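Local coordinates for TfuA domain-containing protein (Methanosarcina acetivorans, PDB 6XP8) that takes part in thioamidation of a peptide backbone, probably as the partner of a YcaO-family enzyme, at residues Gly95-Trp100 with Gly104-Asp109; Val126-Ile131 with Asp154-Thr159. All blocks are in the same frame, centred on the assembly; numbering follows the deposited sequence.

Contact 1 (Gly95-Trp100 with Gly104-Asp109)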
# COMPACT_ATOMS: atom_id res chain seq x y z
N GLY A 95 9.03 3.78 4.22
CA GLY A 95 8.00 3.02 4.91
C GLY A 95 8.31 1.54 5.06
O GLY A 95 9.25 1.03 4.45
N LYS A 96 7.49 0.86 5.86
CA LYS A 96 7.71 -0.55 6.21
C LYS A 96 7.53 -1.52 5.04
O LYS A 96 8.29 -2.48 4.90
CB LYS A 96 6.82 -0.96 7.40
CG LYS A 96 7.03 -0.15 8.68
CD LYS A 96 8.32 -0.47 9.42
CE LYS A 96 8.31 0.13 10.82
NZ LYS A 96 9.66 0.13 11.46
N VAL A 97 6.53 -1.26 4.20
CA VAL A 97 6.25 -2.13 3.05
C VAL A 97 7.46 -2.15 2.11
O VAL A 97 7.89 -3.22 1.67
CB VAL A 97 4.93 -1.77 2.31
CG1 VAL A 97 4.67 -2.71 1.15
CG2 VAL A 97 3.74 -1.83 3.27
N TYR A 98 8.02 -0.97 1.84
CA TYR A 98 9.26 -0.85 1.07
C TYR A 98 10.40 -1.65 1.71
O TYR A 98 11.08 -2.42 1.02
CB TYR A 98 9.68 0.62 0.91
CG TYR A 98 11.13 0.78 0.48
CD1 TYR A 98 11.55 0.38 -0.79
CD2 TYR A 98 12.08 1.30 1.37
CE1 TYR A 98 12.89 0.51 -1.18
CE2 TYR A 98 13.41 1.45 0.99
CZ TYR A 98 13.80 1.05 -0.27
OH TYR A 98 15.12 1.21 -0.64
N GLU A 99 10.61 -1.46 3.01
CA GLU A 99 11.64 -2.17 3.77
C GLU A 99 11.51 -3.70 3.65
O GLU A 99 12.50 -4.39 3.40
CB GLU A 99 11.64 -1.74 5.24
CG GLU A 99 12.18 -0.34 5.47
CD GLU A 99 11.82 0.25 6.83
OE1 GLU A 99 11.28 -0.47 7.71
OE2 GLU A 99 12.09 1.45 7.03
N TRP A 100 10.28 -4.20 3.80
CA TRP A 100 10.02 -5.64 3.67
C TRP A 100 10.31 -6.19 2.28
O TRP A 100 10.88 -7.27 2.16
CB TRP A 100 8.59 -5.98 4.09
CG TRP A 100 8.28 -5.77 5.55
CD1 TRP A 100 9.12 -5.96 6.61
CD2 TRP A 100 7.03 -5.35 6.10
NE1 TRP A 100 8.47 -5.68 7.79
CE2 TRP A 100 7.18 -5.29 7.51
CE3 TRP A 100 5.79 -4.99 5.54
CZ2 TRP A 100 6.15 -4.90 8.37
CZ3 TRP A 100 4.75 -4.60 6.40
CH2 TRP A 100 4.94 -4.56 7.79
N GLY A 104 13.56 -8.77 1.29
CA GLY A 104 12.99 -10.07 0.93
C GLY A 104 12.10 -10.69 1.99
O GLY A 104 11.86 -11.90 1.98
N VAL A 105 11.60 -9.86 2.91
CA VAL A 105 10.68 -10.29 3.98
C VAL A 105 9.32 -10.66 3.37
O VAL A 105 8.68 -11.63 3.79
CB VAL A 105 10.57 -9.21 5.08
CG1 VAL A 105 9.59 -9.61 6.18
CG2 VAL A 105 11.94 -8.91 5.68
N ILE A 106 8.89 -9.87 2.39
CA ILE A 106 7.71 -10.18 1.57
C ILE A 106 8.13 -10.15 0.09
O ILE A 106 9.18 -9.58 -0.25
CB ILE A 106 6.52 -9.21 1.83
CG1 ILE A 106 6.87 -7.76 1.43
CG2 ILE A 106 6.02 -9.33 3.27
CD1 ILE A 106 5.71 -6.78 1.43
N GLU A 107 7.33 -10.78 -0.77
CA GLU A 107 7.52 -10.69 -2.22
C GLU A 107 6.21 -10.78 -2.99
O GLU A 107 5.23 -11.36 -2.51
CB GLU A 107 8.54 -11.72 -2.76
CG GLU A 107 8.24 -13.18 -2.45
CD GLU A 107 9.28 -14.12 -3.02
OE1 GLU A 107 10.14 -14.59 -2.25
OE2 GLU A 107 9.25 -14.38 -4.25
N SER A 108 6.22 -10.18 -4.18
CA SER A 108 5.09 -10.08 -5.13
C SER A 108 4.07 -9.00 -4.77
O SER A 108 3.93 -8.62 -3.60
CB SER A 108 4.39 -11.43 -5.38
OG SER A 108 3.35 -11.64 -4.43
N ASP A 109 3.36 -8.54 -5.80
CA ASP A 109 2.33 -7.52 -5.66
C ASP A 109 1.09 -8.02 -4.90
O ASP A 109 0.28 -7.21 -4.46
CB ASP A 109 1.95 -6.89 -7.02
CG ASP A 109 1.49 -7.91 -8.07
OD1 ASP A 109 1.04 -9.03 -7.72
OD2 ASP A 109 1.55 -7.58 -9.27
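G104 and W100 meet where helix 96-102 ends: the chain turns back in a Schellman motif, with G104 at positive phi (68°). Its N lies 3.2 Å from W100 O, but the angle is too poor for a hydrogen bond. V105 makes that bond instead, its N reaching W100 O at 2.8 Å in the carbonyl plane, although the N-H is bent away from the line. The V105 side chain turns toward the helix, and its CG1 comes within 3.7 Å of CD1 on the pyrrole part of the W100 indole, the two side chains crossing at a slant. I106 adds a second grip on the same carbonyl oxygen: its N stands 3.3 Å from W100 O with a nearly straight N-H, but from well above the carbonyl plane (65° out of it). With CG1 set between the backbone N and the carbonyl carbon (chi1 64°), the I106 side chain leans back on the helix, where CG1 touches W100 CB at 3.6 Å. Its CD1 goes on to V97, 4.2 Å from CG1 of that valine. Cutting W100 back to CB, as an alanine here would do, is likely to leave V105 CG1 without its aromatic partner. Further along, S108 OG bonds back to E107 O at 2.7 Å within the segment, whereas S108 O accepts from the Y101 hydroxyl, which ties the departing chain to the helix. Helix 96-102 follows edge strand 92-93 of the parallel sheet, and its first turn is held by D202 of helix 198-215, which takes the N-H groups of K96 and V97. Helix 78-86 packs against V97 and Y98, while helix 128-140 meets V97, W100 and I106.

Contact 2 (Val126-Ile131 with Asp154-Thr159)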
# COMPACT_ATOMS: atom_id res chain seq x y z
N VAL A 126 -9.09 -5.70 1.86
CA VAL A 126 -8.00 -5.41 2.79
C VAL A 126 -6.69 -5.97 2.23
O VAL A 126 -6.64 -7.14 1.84
CB VAL A 126 -8.27 -6.02 4.19
CG1 VAL A 126 -7.16 -5.68 5.17
CG2 VAL A 126 -9.61 -5.54 4.74
N PRO A 127 -5.62 -5.14 2.18
CA PRO A 127 -4.33 -5.64 1.70
C PRO A 127 -3.72 -6.64 2.68
O PRO A 127 -3.89 -6.50 3.90
CB PRO A 127 -3.47 -4.38 1.62
CG PRO A 127 -4.05 -3.47 2.66
CD PRO A 127 -5.51 -3.75 2.70
N LEU A 128 -3.04 -7.64 2.13
CA LEU A 128 -2.38 -8.66 2.92
C LEU A 128 -1.41 -8.11 3.96
O LEU A 128 -1.36 -8.62 5.07
CB LEU A 128 -1.70 -9.69 2.01
CG LEU A 128 -1.10 -10.97 2.62
CD1 LEU A 128 -2.11 -11.74 3.47
CD2 LEU A 128 -0.59 -11.85 1.49
N VAL A 129 -0.65 -7.06 3.61
CA VAL A 129 0.25 -6.40 4.58
C VAL A 129 -0.46 -5.89 5.84
O VAL A 129 0.07 -6.05 6.94
CB VAL A 129 1.16 -5.29 3.97
CG1 VAL A 129 2.22 -5.91 3.06
CG2 VAL A 129 0.35 -4.22 3.24
N ASN A 130 -1.64 -5.29 5.67
CA ASN A 130 -2.50 -4.86 6.79
C ASN A 130 -2.98 -6.06 7.61
O ASN A 130 -3.03 -5.98 8.84
CB ASN A 130 -3.71 -4.04 6.31
CG ASN A 130 -3.38 -2.59 5.96
OD1 ASN A 130 -2.22 -2.21 5.79
ND2 ASN A 130 -4.42 -1.78 5.82
N ILE A 131 -3.34 -7.16 6.93
CA ILE A 131 -3.78 -8.40 7.60
C ILE A 131 -2.63 -8.97 8.45
O ILE A 131 -2.84 -9.32 9.62
CB ILE A 131 -4.34 -9.45 6.59
CG1 ILE A 131 -5.64 -8.94 5.96
CG2 ILE A 131 -4.57 -10.80 7.26
CD1 ILE A 131 -6.03 -9.63 4.66
N ASP A 154 -2.36 -18.00 6.80
CA ASP A 154 -2.36 -18.91 5.65
C ASP A 154 -3.65 -18.81 4.83
O ASP A 154 -3.60 -18.81 3.59
CB ASP A 154 -2.13 -20.36 6.11
CG ASP A 154 -2.18 -21.34 4.95
OD1 ASP A 154 -1.21 -21.39 4.16
OD2 ASP A 154 -3.19 -22.07 4.84
N LEU A 155 -4.79 -18.74 5.51
CA LEU A 155 -6.08 -18.56 4.84
C LEU A 155 -6.10 -17.27 4.02
O LEU A 155 -6.51 -17.29 2.86
CB LEU A 155 -7.26 -18.60 5.85
CG LEU A 155 -8.69 -18.40 5.32
CD1 LEU A 155 -9.07 -19.38 4.21
CD2 LEU A 155 -9.72 -18.44 6.44
N ALA A 156 -5.64 -16.17 4.62
CA ALA A 156 -5.60 -14.86 3.95
C ALA A 156 -4.72 -14.90 2.69
O ALA A 156 -5.14 -14.41 1.64
CB ALA A 156 -5.14 -13.78 4.91
N ILE A 157 -3.54 -15.50 2.81
CA ILE A 157 -2.62 -15.69 1.68
C ILE A 157 -3.32 -16.45 0.54
O ILE A 157 -3.16 -16.12 -0.63
CB ILE A 157 -1.30 -16.39 2.12
CG1 ILE A 157 -0.51 -15.49 3.09
CG2 ILE A 157 -0.43 -16.78 0.92
CD1 ILE A 157 0.57 -16.20 3.89
N ASN A 158 -4.13 -17.45 0.92
CA ASN A 158 -4.86 -18.31 -0.01
C ASN A 158 -6.26 -17.82 -0.39
O ASN A 158 -7.09 -18.60 -0.88
CB ASN A 158 -4.89 -19.74 0.52
CG ASN A 158 -3.56 -20.44 0.33
OD1 ASN A 158 -3.17 -20.75 -0.79
ND2 ASN A 158 -2.86 -20.68 1.43
N THR A 159 -6.51 -16.53 -0.19
CA THR A 159 -7.77 -15.90 -0.56
C THR A 159 -7.53 -14.93 -1.72
O THR A 159 -6.62 -14.09 -1.66
CB THR A 159 -8.39 -15.16 0.65
OG1 THR A 159 -8.63 -16.12 1.69
CG2 THR A 159 -9.72 -14.48 0.29
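D154 O takes two bonds from one residue: N158 N and N158 ND2 approach it from opposite faces of its carbonyl plane, each at 3.0 Å. The amide thus adds a side-chain bond to a carbonyl that the backbone already uses, while T159 OG1 reaches L155 O at 2.7 Å and T159 N goes to A156 O. The apolar flank of the last turn of helix 146-157 faces the first turn of helix 128-140. There the methyl of A156 lies against two larger side chains, with L128 CD1 3.9 Å and I131 CG2 3.8 Å from A156 CB. L128 extends across to it because its CG is anti to the backbone N (chi1 -171°). The other methyl of this leucine, CD2, lies 4.0 Å from I157 CG1, and the two side chains cross rather than run alongside. Beyond the pair, A156 also rests on L169 of helix 166-175, and R164 NE bonds to A156 O. Across the interface, then, the side chains meet through aliphatic carbon and no polar bond joins the two segments; the side-chain bonds of N158 and T159 fold back on their own segment, and shape and burial of methyl groups, not directional bonding, set how the two helices meet.

Overall arrangement
Contact 1 closes before contact 2 opens, so the two come in series along the chain, with their centres 14 Å apart. Helix 96-102 carries the first; helix 128-140, the next helix in sequence, carries the second together with helix 146-157. The contacts touch through V129, whose CG1 is 4.0 Å from I106 CD1 and whose CG2 is 4.1 Å from V97 CG2. Helix 128-140 therefore presents V129 to contact 1 and L128 and I131 to helix 146-157, and so lies between the two. All four segments belong to the TfuA-like family region, and helix 198-215 touches the first segment of each contact.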